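Local coordinates for protein acetyltransferase of GNAT family (Staphylococcus aureus subsp. aureus Mu50, PDB 3D8P) that probably transfers an acetyl group from acetyl-coenzyme A to an acceptor that is not known, as a member of the GNAT acetyltransferase family, at residues A[16-21]-A[33-38]; A[26-31]-A[89-94]; A[46-49]-A[54-57]. All blocks are in the same frame, centred on the assembly; numbering follows the deposited sequence. Where two conformers were deposited one is given.

Interaction 1: A[16-21]-A[33-38]; sequences ELIEFI and IDRDDQ. With CA (calcium ion), chain C.
Between the first helix of a GNAT fold, 14-28, and the loop that leads to the second, 44-49, Ile-18 meets Arg-35. The same loop holds a calcium ion on its far side. The two side chains cross at about a right angle. Ile-18 CD1 lies over one face of the guanidinium, toward its rim, and is 3.5 Å from Arg-35 NH2. The other branch, CG2, rests on the shaft of the arginine, 3.9 Å from Arg-35 CD. Arg-35 can lie across Ile-18 because CG is anti to the backbone N (chi1 174°) and the chain runs straight out to NE. Its charge is met elsewhere. Arg-35 NE pairs with Glu-42 and NH1 with Glu-15, so salt bridges probably fix the rotation of the group while Ile-18 CD1 lies against part of one face.

One turn further along the helix, Ile-21 CG2 approaches Gln-38 OE1 at 4.3 Å, a loose contact. The polar partners of Gln-38 OE1 are Gln-25 and Lys-83, which donate to it. The amide nitrogen turns back into the loop, and Gln-38 NE2 donates to Asp-34 O at 3.1 Å. It arrives from above the carbonyl plane. The backbone N of Asp-37 reaches the same oxygen from the opposite face. These bonds close the short 3-10 turn of 35-37, which brings three carboxylates together.

The calcium ion sits on this turn. It is bound by Asp-34 OD1 at 2.5 Å, by Asp-36 OD1 at 2.7 Å, and by Asp-37 OD1 and OD2, both at 2.9 Å. Asp-37 thus presents both oxygens at longer range. Asp-37 OD2 also accepts from the backbone N of Asp-34 on its anti side, a second-shell bond that helps to position the carboxylate.

Interaction 2: A[26-31]-A[89-94]; sequences KNEFNI and GYRNLK
Glu-28 and Arg-91 form a two-pronged salt bridge between the end of helix 14-28 and the loop after strand 78-86. Arg-91 NH1 donates to Glu-28 OE2 at 2.8 Å, and Arg-91 NH2 donates to Glu-28 OE1 at 2.9 Å. Both bonds are fairly straight, with N-H...O angles of 158°. The guanidinium meets the carboxylate end-on, through its two terminal nitrogens, and each oxygen is used on its syn side. The planes are only 9° apart, though the nitrogens sit a little out of the carboxylate plane, so the pair is nearly flat with a slight step. The side chains come from opposite directions. Glu-28 is extended beyond CG and Arg-91 from CG to NE, which lets them span backbones whose closest CA atoms, those of Glu-28 and Gly-89, are 12.2 Å apart. A further bond, from Arg-91 NE to Val-86 O, ties the arginine to the end of the preceding strand, 78-86, and helps to set the guanidinium plane.

Arg-91 starts the sequence Arg-Asn-Leu-Lys, at the place where GNAT enzymes carry the Q/R-x-x-G-x-G/A signature. In relatives this loop and the start of the next helix bind the pyrophosphate of acetyl-coenzyme A. Lys-94 takes the place of the first glycine. It has positive phi and is the N-cap of helix 95-109.

Packing is slighter. Arg-91 NH2 comes near the edge of the Phe-29 ring, 4.2 Å from Phe-29 CE2, with ring and guanidinium planes 38° apart. This is no face-on cation-pi contact. Both side chains touch Ile-24. Phe-29 also meets the ring of Phe-123, and an acetate ion, probably from the crystallisation liquor, lies about 3 Å from its side chain.

Interaction 3: A[46-49]-A[54-57]; sequences HNYL and QFWL
The aromatic contact is between Tyr-48, near the end of helix 44-49, and Phe-55 on strand 54-59. It is a T-shaped pair. The edge of Phe-55 points at the face of Tyr-48, with centroids 5.0 Å apart and planes at 78°. Phe-55 CD2 stands 3.7 Å above the tyrosine plane, over its centre, nearly equally far from all six ring carbons. The phenylalanine is swung toward the helix by a first torsion of -152°, some way from fully anti to the backbone N.

The aliphatic contact comes from Leu-49. Its CD2 branch packs on the strand backbone, 3.5 Å from Phe-55 N, and reaches Phe-55 CB at 4.0 Å. Together Tyr-48 and Leu-49 close the tight connection from helix 44-49 into strand 54-59. In GNAT folds this is the step from the second helix into the central sheet, and here strand 54-59 pairs with 5-8 on one edge and 65-73 on the other.

Polar groups lie around this packing. Gln-54 O is 3.6 Å from Tyr-48 CD1, a van der Waals approach oblique to the ring. The Tyr-48 hydroxyl is hydrogen-bonded to Asp-40. Gln-54 and Trp-56 have CB pointing away from the helix, and are joined on that other face of the sheet. Trp-56 NE1 donates to Gln-54 OE1 at 2.9 Å, almost straight at 174°, on an in-plane lone pair. Lys-102 of helix 95-109 makes a cation-pi contact with the indole.

Overall arrangement
Interactions 1 and 3 are buried, whereas interaction 2 lies at the surface. Interactions 1 and 2 share helix 14-28 at different levels. They touch where Lys-26 NZ probably donates to Ile-33 O, 2.7 Å away. Interaction 3 joins the next helix to the sheet, and Leu-17 of the first helix packs on its Phe-55 and Leu-57. Interactions 2 and 3 do not touch; their centres are about 21 Å apart, on opposite sides of the chain's centre. The chemistry follows the place. Interaction 3 is aromatic and aliphatic, interaction 2 is chiefly ionic, and interaction 1 sets apolar packing inside against a metal-bound carboxylate cluster outside.

Interaction 1: A[16-21]-A[33-38]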
ATOM      1  N   GLU A  16     -13.265  -8.895   4.559  1.00 30.47           N
ATOM      2  CA  GLU A  16     -12.023  -9.623   4.758  1.00 30.84           C
ATOM      3  C   GLU A  16     -10.815  -8.686   4.763  1.00 29.60           C
ATOM      4  O   GLU A  16      -9.941  -8.812   5.625  1.00 28.54           O
ATOM      5  CB  GLU A  16     -11.828 -10.717   3.693  1.00 30.31           C
ATOM      6  CG  GLU A  16     -10.669 -11.667   4.053  1.00 30.99           C
ATOM      7  CD  GLU A  16     -10.339 -12.689   2.984  1.00 30.69           C
ATOM      8  OE1 GLU A  16     -11.155 -12.917   2.079  1.00 36.03           O
ATOM      9  OE2 GLU A  16      -9.252 -13.286   3.062  1.00 35.09           O
ATOM     10  N   LEU A  17     -10.788  -7.749   3.811  1.00 29.85           N
ATOM     11  CA  LEU A  17      -9.703  -6.784   3.683  1.00 29.48           C
ATOM     12  C   LEU A  17      -9.567  -5.937   4.925  1.00 29.80           C
ATOM     13  O   LEU A  17      -8.493  -5.797   5.475  1.00 28.13           O
ATOM     14  CB  LEU A  17      -9.938  -5.866   2.487  1.00 30.95           C
ATOM     15  CG  LEU A  17      -8.876  -4.773   2.265  1.00 32.74           C
ATOM     16  CD1 LEU A  17      -7.551  -5.427   2.077  1.00 36.07           C
ATOM     17  CD2 LEU A  17      -9.171  -3.880   1.070  1.00 34.40           C
ATOM     18  N   ILE A  18     -10.681  -5.366   5.365  1.00 31.09           N
ATOM     19  CA  ILE A  18     -10.708  -4.570   6.587  1.00 30.71           C
ATOM     20  C   ILE A  18     -10.247  -5.358   7.834  1.00 30.53           C
ATOM     21  O   ILE A  18      -9.407  -4.855   8.594  1.00 31.92           O
ATOM     22  CB  ILE A  18     -12.080  -3.936   6.806  1.00 31.23           C
ATOM     23  CG1 ILE A  18     -12.356  -2.927   5.678  1.00 29.34           C
ATOM     24  CG2 ILE A  18     -12.124  -3.229   8.161  1.00 30.77           C
ATOM     25  CD1 ILE A  18     -13.809  -2.511   5.566  1.00 29.64           C
ATOM     26  N   GLU A  19     -10.750  -6.572   8.047  1.00 29.34           N
ATOM     27  CA  GLU A  19     -10.285  -7.394   9.177  1.00 30.56           C
ATOM     28  C   GLU A  19      -8.804  -7.769   9.111  1.00 30.26           C
ATOM     29  O   GLU A  19      -8.137  -7.857  10.147  1.00 29.45           O
ATOM     30  CB  GLU A  19     -11.086  -8.672   9.308  1.00 31.63           C
ATOM     31  CG  GLU A  19     -10.710  -9.474  10.556  1.00 39.07           C
ATOM     32  N   PHE A  20      -8.304  -8.000   7.897  1.00 29.94           N
ATOM     33  CA  PHE A  20      -6.887  -8.302   7.647  1.00 29.11           C
ATOM     34  C   PHE A  20      -5.995  -7.137   8.042  1.00 29.80           C
ATOM     35  O   PHE A  20      -5.067  -7.287   8.813  1.00 28.78           O
ATOM     36  CB  PHE A  20      -6.688  -8.647   6.157  1.00 29.14           C
ATOM     37  CG  PHE A  20      -5.258  -8.885   5.751  1.00 30.78           C
ATOM     38  CD1 PHE A  20      -4.658 -10.113   5.962  1.00 31.50           C
ATOM     39  CD2 PHE A  20      -4.523  -7.891   5.133  1.00 30.50           C
ATOM     40  CE1 PHE A  20      -3.356 -10.328   5.575  1.00 26.61           C
ATOM     41  CE2 PHE A  20      -3.217  -8.110   4.746  1.00 28.56           C
ATOM     42  CZ  PHE A  20      -2.640  -9.328   4.960  1.00 28.18           C
ATOM     43  N   ILE A  21      -6.272  -5.965   7.498  1.00 30.97           N
ATOM     44  CA  ILE A  21      -5.485  -4.789   7.796  1.00 29.47           C
ATOM     45  C   ILE A  21      -5.551  -4.465   9.309  1.00 31.34           C
ATOM     46  O   ILE A  21      -4.516  -4.324   9.965  1.00 31.92           O
ATOM     47  CB  ILE A  21      -5.937  -3.613   6.887  1.00 30.03           C
ATOM     48  CG1 ILE A  21      -5.544  -3.921   5.434  1.00 28.59           C
ATOM     49  CG2 ILE A  21      -5.328  -2.321   7.349  1.00 27.23           C
ATOM     50  CD1 ILE A  21      -5.838  -2.824   4.394  1.00 27.49           C
ATOM     51  N   ILE A  33      -5.308   2.816  16.197  1.00 39.17           N
ATOM     52  CA  ILE A  33      -6.035   3.127  14.962  1.00 38.63           C
ATOM     53  C   ILE A  33      -7.181   2.152  14.896  1.00 39.70           C
ATOM     54  O   ILE A  33      -7.071   1.028  15.384  1.00 40.36           O
ATOM     55  CB  ILE A  33      -5.147   2.931  13.725  1.00 39.03           C
ATOM     56  CG1 ILE A  33      -5.739   3.678  12.528  1.00 38.58           C
ATOM     57  CG2 ILE A  33      -4.942   1.414  13.454  1.00 39.65           C
ATOM     58  CD1 ILE A  33      -4.822   3.769  11.297  1.00 38.51           C
ATOM     59  N   ASP A  34      -8.299   2.555  14.317  1.00 40.03           N
ATOM     60  CA  ASP A  34      -9.374   1.583  14.169  1.00 38.46           C
ATOM     61  C   ASP A  34     -10.125   1.751  12.863  1.00 35.82           C
ATOM     62  O   ASP A  34      -9.645   2.440  11.990  1.00 37.36           O
ATOM     63  CB  ASP A  34     -10.253   1.492  15.437  1.00 41.03           C
ATOM     64  CG  ASP A  34     -10.821   2.800  15.854  1.00 41.92           C
ATOM     65  OD1 ASP A  34     -10.893   3.696  15.004  1.00 51.93           O
ATOM     66  OD2 ASP A  34     -11.194   2.923  17.036  1.00 45.93           O
ATOM     67  N   ARG A  35     -11.264   1.087  12.699  1.00 33.71           N
ATOM     68  CA  ARG A  35     -11.938   1.107  11.407  1.00 32.27           C
ATOM     69  C   ARG A  35     -12.423   2.493  10.982  1.00 33.13           C
ATOM     70  O   ARG A  35     -12.275   2.881   9.818  1.00 31.84           O
ATOM     71  CB  ARG A  35     -13.084   0.104  11.421  1.00 32.50           C
ATOM     72  CG  ARG A  35     -13.949   0.123  10.178  1.00 33.70           C
ATOM     73  CD  ARG A  35     -14.809  -1.095  10.111  1.00 32.80           C
ATOM     74  NE  ARG A  35     -15.614  -1.080   8.903  1.00 32.43           N
ATOM     75  CZ  ARG A  35     -16.167  -2.156   8.357  1.00 35.74           C
ATOM     76  NH1 ARG A  35     -16.016  -3.363   8.904  1.00 38.35           N
ATOM     77  NH2 ARG A  35     -16.867  -2.031   7.244  1.00 30.50           N
ATOM     78  N   ASP A  36     -12.958   3.258  11.933  1.00 33.22           N
ATOM     79  CA  ASP A  36     -13.512   4.571  11.615  1.00 33.63           C
ATOM     80  C   ASP A  36     -12.441   5.649  11.404  1.00 33.07           C
ATOM     81  O   ASP A  36     -12.795   6.774  11.048  1.00 34.84           O
ATOM     82  CB  ASP A  36     -14.651   4.974  12.597  1.00 33.47           C
ATOM     83  CG  ASP A  36     -14.169   5.207  14.037  1.00 38.51           C
ATOM     84  OD1 ASP A  36     -12.978   5.511  14.219  1.00 40.94           O
ATOM     85  OD2 ASP A  36     -14.989   5.108  14.988  1.00 35.57           O
ATOM     86  N   ASP A  37     -11.161   5.305  11.590  1.00 31.81           N
ATOM     87  CA  ASP A  37     -10.044   6.175  11.216  1.00 33.03           C
ATOM     88  C   ASP A  37      -9.662   5.975   9.756  1.00 33.22           C
ATOM     89  O   ASP A  37      -8.865   6.740   9.213  1.00 34.26           O
ATOM     90  CB  ASP A  37      -8.806   5.888  12.080  1.00 34.34           C
ATOM     91  CG  ASP A  37      -9.017   6.235  13.547  1.00 41.55           C
ATOM     92  OD1 ASP A  37      -9.605   7.301  13.825  1.00 48.92           O
ATOM     93  OD2 ASP A  37      -8.588   5.456  14.432  1.00 48.18           O
ATOM     94  N   GLN A  38     -10.245   4.968   9.101  1.00 33.91           N
ATOM     95  CA  GLN A  38      -9.806   4.577   7.762  1.00 33.07           C
ATOM     96  C   GLN A  38     -10.974   4.453   6.801  1.00 33.96           C
ATOM     97  O   GLN A  38     -11.184   3.391   6.215  1.00 34.57           O
ATOM     98  CB  GLN A  38      -9.049   3.254   7.863  1.00 32.61           C
ATOM     99  CG  GLN A  38      -7.997   3.270   8.993  1.00 36.36           C
ATOM    100  CD  GLN A  38      -7.199   1.994   9.091  1.00 34.32           C
ATOM    101  OE1 GLN A  38      -6.295   1.757   8.294  1.00 32.24           O
ATOM    102  NE2 GLN A  38      -7.511   1.181  10.090  1.00 33.39           N
TER
HETATM  103 CA    CA C 163     -11.004   5.976  15.935  1.00 64.00          CA

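Interaction 2: A[26-31]-A[89-94]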
ATOM      1  N   LYS A  26      -3.550  -3.386  14.678  1.00 32.86           N
ATOM      2  CA  LYS A  26      -3.946  -3.313  16.094  1.00 34.97           C
ATOM      3  C   LYS A  26      -3.384  -4.417  16.960  1.00 35.63           C
ATOM      4  O   LYS A  26      -2.978  -4.173  18.092  1.00 37.44           O
ATOM      5  CB  LYS A  26      -5.476  -3.336  16.227  1.00 34.57           C
ATOM      6  CG  LYS A  26      -6.185  -2.213  15.457  1.00 37.93           C
ATOM      7  CD  LYS A  26      -7.712  -2.212  15.637  1.00 38.23           C
ATOM      8  CE  LYS A  26      -8.140  -1.871  17.067  1.00 42.02           C
ATOM      9  NZ  LYS A  26      -7.653  -0.525  17.494  1.00 46.51           N
ATOM     10  N   ASN A  27      -3.407  -5.640  16.447  1.00 37.53           N
ATOM     11  CA  ASN A  27      -2.953  -6.783  17.224  1.00 38.27           C
ATOM     12  C   ASN A  27      -1.454  -6.966  17.185  1.00 39.32           C
ATOM     13  O   ASN A  27      -0.828  -7.160  18.231  1.00 42.33           O
ATOM     14  CB  ASN A  27      -3.628  -8.083  16.772  1.00 38.80           C
ATOM     15  CG  ASN A  27      -5.131  -8.084  17.016  1.00 40.36           C
ATOM     16  OD1 ASN A  27      -5.625  -7.516  18.001  1.00 43.30           O
ATOM     17  ND2 ASN A  27      -5.864  -8.750  16.129  1.00 37.97           N
ATOM     18  N   GLU A  28      -0.873  -6.908  15.991  1.00 39.39           N
ATOM     19  CA  GLU A  28       0.563  -7.185  15.847  1.00 39.35           C
ATOM     20  C   GLU A  28       1.454  -5.976  16.122  1.00 39.27           C
ATOM     21  O   GLU A  28       2.497  -6.113  16.770  1.00 39.18           O
ATOM     22  CB  GLU A  28       0.881  -7.764  14.462  1.00 39.94           C
ATOM     23  CG  GLU A  28       2.384  -7.914  14.171  1.00 38.02           C
ATOM     24  CD  GLU A  28       2.679  -8.469  12.786  1.00 39.99           C
ATOM     25  OE1 GLU A  28       1.774  -8.466  11.913  1.00 33.50           O
ATOM     26  OE2 GLU A  28       3.833  -8.902  12.574  1.00 35.69           O
ATOM     27  N   PHE A  29       1.069  -4.811  15.596  1.00 37.34           N
ATOM     28  CA  PHE A  29       1.873  -3.594  15.764  1.00 36.14           C
ATOM     29  C   PHE A  29       1.395  -2.647  16.872  1.00 36.90           C
ATOM     30  O   PHE A  29       2.052  -1.639  17.134  1.00 37.16           O
ATOM     31  CB  PHE A  29       2.041  -2.870  14.422  1.00 34.32           C
ATOM     32  CG  PHE A  29       3.008  -3.557  13.514  1.00 30.75           C
ATOM     33  CD1 PHE A  29       4.374  -3.341  13.653  1.00 29.56           C
ATOM     34  CD2 PHE A  29       2.564  -4.465  12.561  1.00 27.36           C
ATOM     35  CE1 PHE A  29       5.283  -4.017  12.845  1.00 33.38           C
ATOM     36  CE2 PHE A  29       3.454  -5.145  11.753  1.00 28.25           C
ATOM     37  CZ  PHE A  29       4.822  -4.918  11.884  1.00 34.07           C
ATOM     38  N   ASN A  30       0.270  -2.993  17.499  0.50 37.27           N
ATOM     39  CA  ASN A  30      -0.304  -2.202  18.578  0.50 37.35           C
ATOM     40  C   ASN A  30      -0.472  -0.712  18.190  0.50 37.42           C
ATOM     41  O   ASN A  30      -0.250   0.182  19.000  0.50 39.64           O
ATOM     42  CB  ASN A  30       0.535  -2.393  19.856  0.50 37.39           C
ATOM     43  CG  ASN A  30       0.605  -3.869  20.309  0.50 37.17           C
ATOM     44  OD1 ASN A  30       1.684  -4.474  20.346  0.50 30.77           O
ATOM     45  ND2 ASN A  30      -0.548  -4.447  20.640  0.50 30.46           N
ATOM     46  N   ILE A  31      -0.877  -0.458  16.946  1.00 36.56           N
ATOM     47  CA  ILE A  31      -1.112   0.909  16.469  1.00 36.39           C
ATOM     48  C   ILE A  31      -2.462   1.409  16.971  1.00 36.71           C
ATOM     49  O   ILE A  31      -3.450   0.683  16.919  1.00 36.26           O
ATOM     50  CB  ILE A  31      -1.059   0.989  14.964  1.00 35.90           C
ATOM     51  CG1 ILE A  31       0.380   0.655  14.523  1.00 37.63           C
ATOM     52  CG2 ILE A  31      -1.467   2.389  14.514  1.00 34.07           C
ATOM     53  CD1 ILE A  31       0.543   0.438  13.064  1.00 40.30           C
ATOM     54  N   GLY A  89       2.725 -14.871   8.547  1.00 38.93           N
ATOM     55  CA  GLY A  89       3.043 -16.245   8.136  1.00 39.15           C
ATOM     56  C   GLY A  89       3.482 -16.409   6.683  1.00 39.42           C
ATOM     57  O   GLY A  89       3.757 -17.532   6.264  1.00 39.95           O
ATOM     58  N   TYR A  90       3.547 -15.305   5.922  1.00 40.12           N
ATOM     59  CA  TYR A  90       3.933 -15.324   4.502  1.00 40.23           C
ATOM     60  C   TYR A  90       4.972 -14.256   4.137  1.00 40.64           C
ATOM     61  O   TYR A  90       5.131 -13.953   2.950  1.00 40.91           O
ATOM     62  CB  TYR A  90       2.697 -15.068   3.613  1.00 40.31           C
ATOM     63  CG  TYR A  90       1.613 -16.132   3.602  1.00 39.29           C
ATOM     64  CD1 TYR A  90       0.782 -16.323   4.701  1.00 39.87           C
ATOM     65  CD2 TYR A  90       1.374 -16.906   2.457  1.00 42.76           C
ATOM     66  CE1 TYR A  90      -0.222 -17.286   4.691  1.00 39.76           C
ATOM     67  CE2 TYR A  90       0.366 -17.879   2.434  1.00 35.88           C
ATOM     68  CZ  TYR A  90      -0.436 -18.062   3.557  1.00 42.29           C
ATOM     69  OH  TYR A  90      -1.470 -18.996   3.559  1.00 37.27           O
ATOM     70  N   ARG A  91       5.688 -13.696   5.121  1.00 43.06           N
ATOM     71  CA  ARG A  91       6.621 -12.566   4.859  1.00 45.19           C
ATOM     72  C   ARG A  91       8.011 -12.889   4.273  1.00 46.98           C
ATOM     73  O   ARG A  91       8.765 -11.971   3.940  1.00 47.08           O
ATOM     74  CB  ARG A  91       6.829 -11.690   6.113  1.00 46.73           C
ATOM     75  CG  ARG A  91       5.580 -11.020   6.595  1.00 44.95           C
ATOM     76  CD  ARG A  91       5.842  -9.715   7.319  1.00 45.94           C
ATOM     77  NE  ARG A  91       4.560  -9.184   7.783  1.00 46.02           N
ATOM     78  CZ  ARG A  91       4.227  -8.918   9.048  1.00 47.00           C
ATOM     79  NH1 ARG A  91       5.114  -9.003  10.035  1.00 44.36           N
ATOM     80  NH2 ARG A  91       2.989  -8.497   9.313  1.00 44.95           N
ATOM     81  N   ASN A  92       8.389 -14.159   4.180  1.00 48.49           N
ATOM     82  CA  ASN A  92       9.645 -14.474   3.493  1.00 49.54           C
ATOM     83  C   ASN A  92       9.347 -15.418   2.312  1.00 49.64           C
ATOM     84  O   ASN A  92       9.952 -16.490   2.143  1.00 48.05           O
ATOM     85  CB  ASN A  92      10.724 -14.966   4.468  1.00 50.47           C
ATOM     86  CG  ASN A  92      11.266 -13.835   5.351  1.00 50.64           C
ATOM     87  N   LEU A  93       8.350 -14.996   1.531  1.00 47.90           N
ATOM     88  CA  LEU A  93       7.984 -15.626   0.266  1.00 46.76           C
ATOM     89  C   LEU A  93       8.016 -14.563  -0.865  1.00 44.64           C
ATOM     90  O   LEU A  93       7.521 -14.797  -1.968  1.00 46.12           O
ATOM     91  CB  LEU A  93       6.620 -16.334   0.391  1.00 45.78           C
ATOM     92  CG  LEU A  93       6.697 -17.757   0.997  1.00 53.05           C
ATOM     93  CD1 LEU A  93       7.173 -17.753   2.467  1.00 53.37           C
ATOM     94  CD2 LEU A  93       5.365 -18.508   0.861  1.00 48.43           C
ATOM     95  N   LYS A  94       8.630 -13.411  -0.583  1.00 42.51           N
ATOM     96  CA  LYS A  94       8.734 -12.286  -1.523  1.00 40.95           C
ATOM     97  C   LYS A  94       7.384 -11.765  -2.060  1.00 40.88           C
ATOM     98  O   LYS A  94       7.292 -11.274  -3.201  1.00 40.61           O
ATOM     99  CB  LYS A  94       9.697 -12.619  -2.667  1.00 42.24           C
ATOM    100  CG  LYS A  94      11.145 -12.811  -2.210  1.00 40.03           C
ATOM    101  CD  LYS A  94      12.073 -13.078  -3.389  1.00 44.59           C
TER

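Interaction 3: A[46-49]-A[54-57]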
ATOM      1  N   HIS A  46     -14.306   3.191  -5.162  1.00 31.22           N
ATOM      2  CA  HIS A  46     -14.425   4.609  -5.328  1.00 31.75           C
ATOM      3  C   HIS A  46     -13.110   5.338  -5.028  1.00 31.90           C
ATOM      4  O   HIS A  46     -12.642   6.147  -5.835  1.00 32.91           O
ATOM      5  CB  HIS A  46     -15.543   5.156  -4.465  1.00 31.03           C
ATOM      6  CG  HIS A  46     -15.660   6.634  -4.530  1.00 29.50           C
ATOM      7  ND1 HIS A  46     -15.159   7.456  -3.548  1.00 33.02           N
ATOM      8  CD2 HIS A  46     -16.171   7.447  -5.483  1.00 33.50           C
ATOM      9  CE1 HIS A  46     -15.366   8.716  -3.887  1.00 28.55           C
ATOM     10  NE2 HIS A  46     -15.994   8.738  -5.049  1.00 31.60           N
ATOM     11  N   ASN A  47     -12.501   5.034  -3.888  1.00 32.03           N
ATOM     12  CA  ASN A  47     -11.282   5.767  -3.479  1.00 33.67           C
ATOM     13  C   ASN A  47     -10.016   5.409  -4.247  1.00 32.76           C
ATOM     14  O   ASN A  47      -9.168   6.267  -4.408  1.00 34.41           O
ATOM     15  CB  ASN A  47     -11.018   5.641  -1.976  1.00 33.62           C
ATOM     16  CG  ASN A  47     -12.156   6.184  -1.151  1.00 33.59           C
ATOM     17  OD1 ASN A  47     -12.637   5.519  -0.250  1.00 43.25           O
ATOM     18  ND2 ASN A  47     -12.639   7.357  -1.505  1.00 32.26           N
ATOM     19  N   TYR A  48      -9.909   4.178  -4.739  1.00 31.19           N
ATOM     20  CA  TYR A  48      -8.686   3.701  -5.413  1.00 31.02           C
ATOM     21  C   TYR A  48      -8.874   3.397  -6.881  1.00 32.59           C
ATOM     22  O   TYR A  48      -8.154   3.940  -7.696  1.00 32.25           O
ATOM     23  CB  TYR A  48      -8.131   2.447  -4.721  1.00 30.58           C
ATOM     24  CG  TYR A  48      -7.613   2.718  -3.335  1.00 28.47           C
ATOM     25  CD1 TYR A  48      -6.285   3.093  -3.133  1.00 34.29           C
ATOM     26  CD2 TYR A  48      -8.451   2.621  -2.220  1.00 31.24           C
ATOM     27  CE1 TYR A  48      -5.791   3.353  -1.838  1.00 31.25           C
ATOM     28  CE2 TYR A  48      -7.984   2.876  -0.950  1.00 28.42           C
ATOM     29  CZ  TYR A  48      -6.630   3.243  -0.767  1.00 30.32           C
ATOM     30  OH  TYR A  48      -6.134   3.494   0.491  1.00 34.04           O
ATOM     31  N   LEU A  49      -9.835   2.538  -7.216  1.00 34.03           N
ATOM     32  CA  LEU A  49      -9.988   2.074  -8.582  1.00 34.34           C
ATOM     33  C   LEU A  49     -10.593   3.103  -9.519  1.00 36.04           C
ATOM     34  O   LEU A  49     -10.099   3.275 -10.614  1.00 39.20           O
ATOM     35  CB  LEU A  49     -10.782   0.766  -8.639  1.00 33.42           C
ATOM     36  CG  LEU A  49     -10.288  -0.380  -7.741  1.00 31.65           C
ATOM     37  CD1 LEU A  49     -11.025  -1.696  -8.071  1.00 29.01           C
ATOM     38  CD2 LEU A  49      -8.773  -0.550  -7.809  1.00 28.10           C
ATOM     39  N   GLN A  54      -4.944   2.231  -7.870  1.00 32.64           N
ATOM     40  CA  GLN A  54      -4.832   0.781  -7.898  1.00 30.91           C
ATOM     41  C   GLN A  54      -5.091   0.189  -6.521  1.00 30.03           C
ATOM     42  O   GLN A  54      -4.866   0.812  -5.509  1.00 28.55           O
ATOM     43  CB  GLN A  54      -3.413   0.363  -8.299  1.00 30.56           C
ATOM     44  CG  GLN A  54      -2.939   0.813  -9.679  1.00 27.34           C
ATOM     45  CD  GLN A  54      -1.436   0.655  -9.853  1.00 31.19           C
ATOM     46  OE1 GLN A  54      -0.888  -0.394  -9.579  1.00 25.90           O
ATOM     47  NE2 GLN A  54      -0.766   1.714 -10.302  1.00 27.05           N
ATOM     48  N   PHE A  55      -5.597  -1.030  -6.497  1.00 31.43           N
ATOM     49  CA  PHE A  55      -5.637  -1.799  -5.268  1.00 29.72           C
ATOM     50  C   PHE A  55      -5.579  -3.278  -5.650  1.00 29.80           C
ATOM     51  O   PHE A  55      -6.470  -3.810  -6.340  1.00 28.54           O
ATOM     52  CB  PHE A  55      -6.835  -1.443  -4.370  1.00 29.30           C
ATOM     53  CG  PHE A  55      -6.555  -1.682  -2.933  1.00 29.67           C
ATOM     54  CD1 PHE A  55      -6.407  -2.983  -2.456  1.00 26.45           C
ATOM     55  CD2 PHE A  55      -6.349  -0.633  -2.064  1.00 30.08           C
ATOM     56  CE1 PHE A  55      -6.112  -3.231  -1.141  1.00 24.50           C
ATOM     57  CE2 PHE A  55      -6.057  -0.871  -0.739  1.00 26.49           C
ATOM     58  CZ  PHE A  55      -5.937  -2.174  -0.270  1.00 31.87           C
ATOM     59  N   TRP A  56      -4.487  -3.917  -5.223  1.00 30.39           N
ATOM     60  CA  TRP A  56      -4.186  -5.305  -5.544  1.00 30.11           C
ATOM     61  C   TRP A  56      -4.167  -6.153  -4.283  1.00 29.52           C
ATOM     62  O   TRP A  56      -3.818  -5.675  -3.192  1.00 28.89           O
ATOM     63  CB  TRP A  56      -2.826  -5.416  -6.243  1.00 31.08           C
ATOM     64  CG  TRP A  56      -2.677  -4.562  -7.472  1.00 31.61           C
ATOM     65  CD1 TRP A  56      -1.973  -3.384  -7.571  1.00 33.21           C
ATOM     66  CD2 TRP A  56      -3.235  -4.804  -8.774  1.00 33.89           C
ATOM     67  NE1 TRP A  56      -2.069  -2.883  -8.845  1.00 33.72           N
ATOM     68  CE2 TRP A  56      -2.832  -3.732  -9.606  1.00 34.08           C
ATOM     69  CE3 TRP A  56      -4.024  -5.826  -9.321  1.00 34.97           C
ATOM     70  CZ2 TRP A  56      -3.190  -3.654 -10.950  1.00 31.45           C
ATOM     71  CZ3 TRP A  56      -4.387  -5.749 -10.645  1.00 29.67           C
ATOM     72  CH2 TRP A  56      -3.978  -4.657 -11.449  1.00 32.22           C
ATOM     73  N   LEU A  57      -4.573  -7.406  -4.440  1.00 28.24           N
ATOM     74  CA  LEU A  57      -4.552  -8.376  -3.355  1.00 28.03           C
ATOM     75  C   LEU A  57      -3.673  -9.540  -3.743  1.00 27.95           C
ATOM     76  O   LEU A  57      -3.769 -10.052  -4.855  1.00 28.15           O
ATOM     77  CB  LEU A  57      -5.957  -8.927  -3.086  1.00 25.14           C
ATOM     78  CG  LEU A  57      -7.049  -7.898  -2.833  1.00 25.50           C
ATOM     79  CD1 LEU A  57      -8.375  -8.589  -2.647  1.00 22.01           C
ATOM     80  CD2 LEU A  57      -6.696  -7.019  -1.622  1.00 24.88           C
TER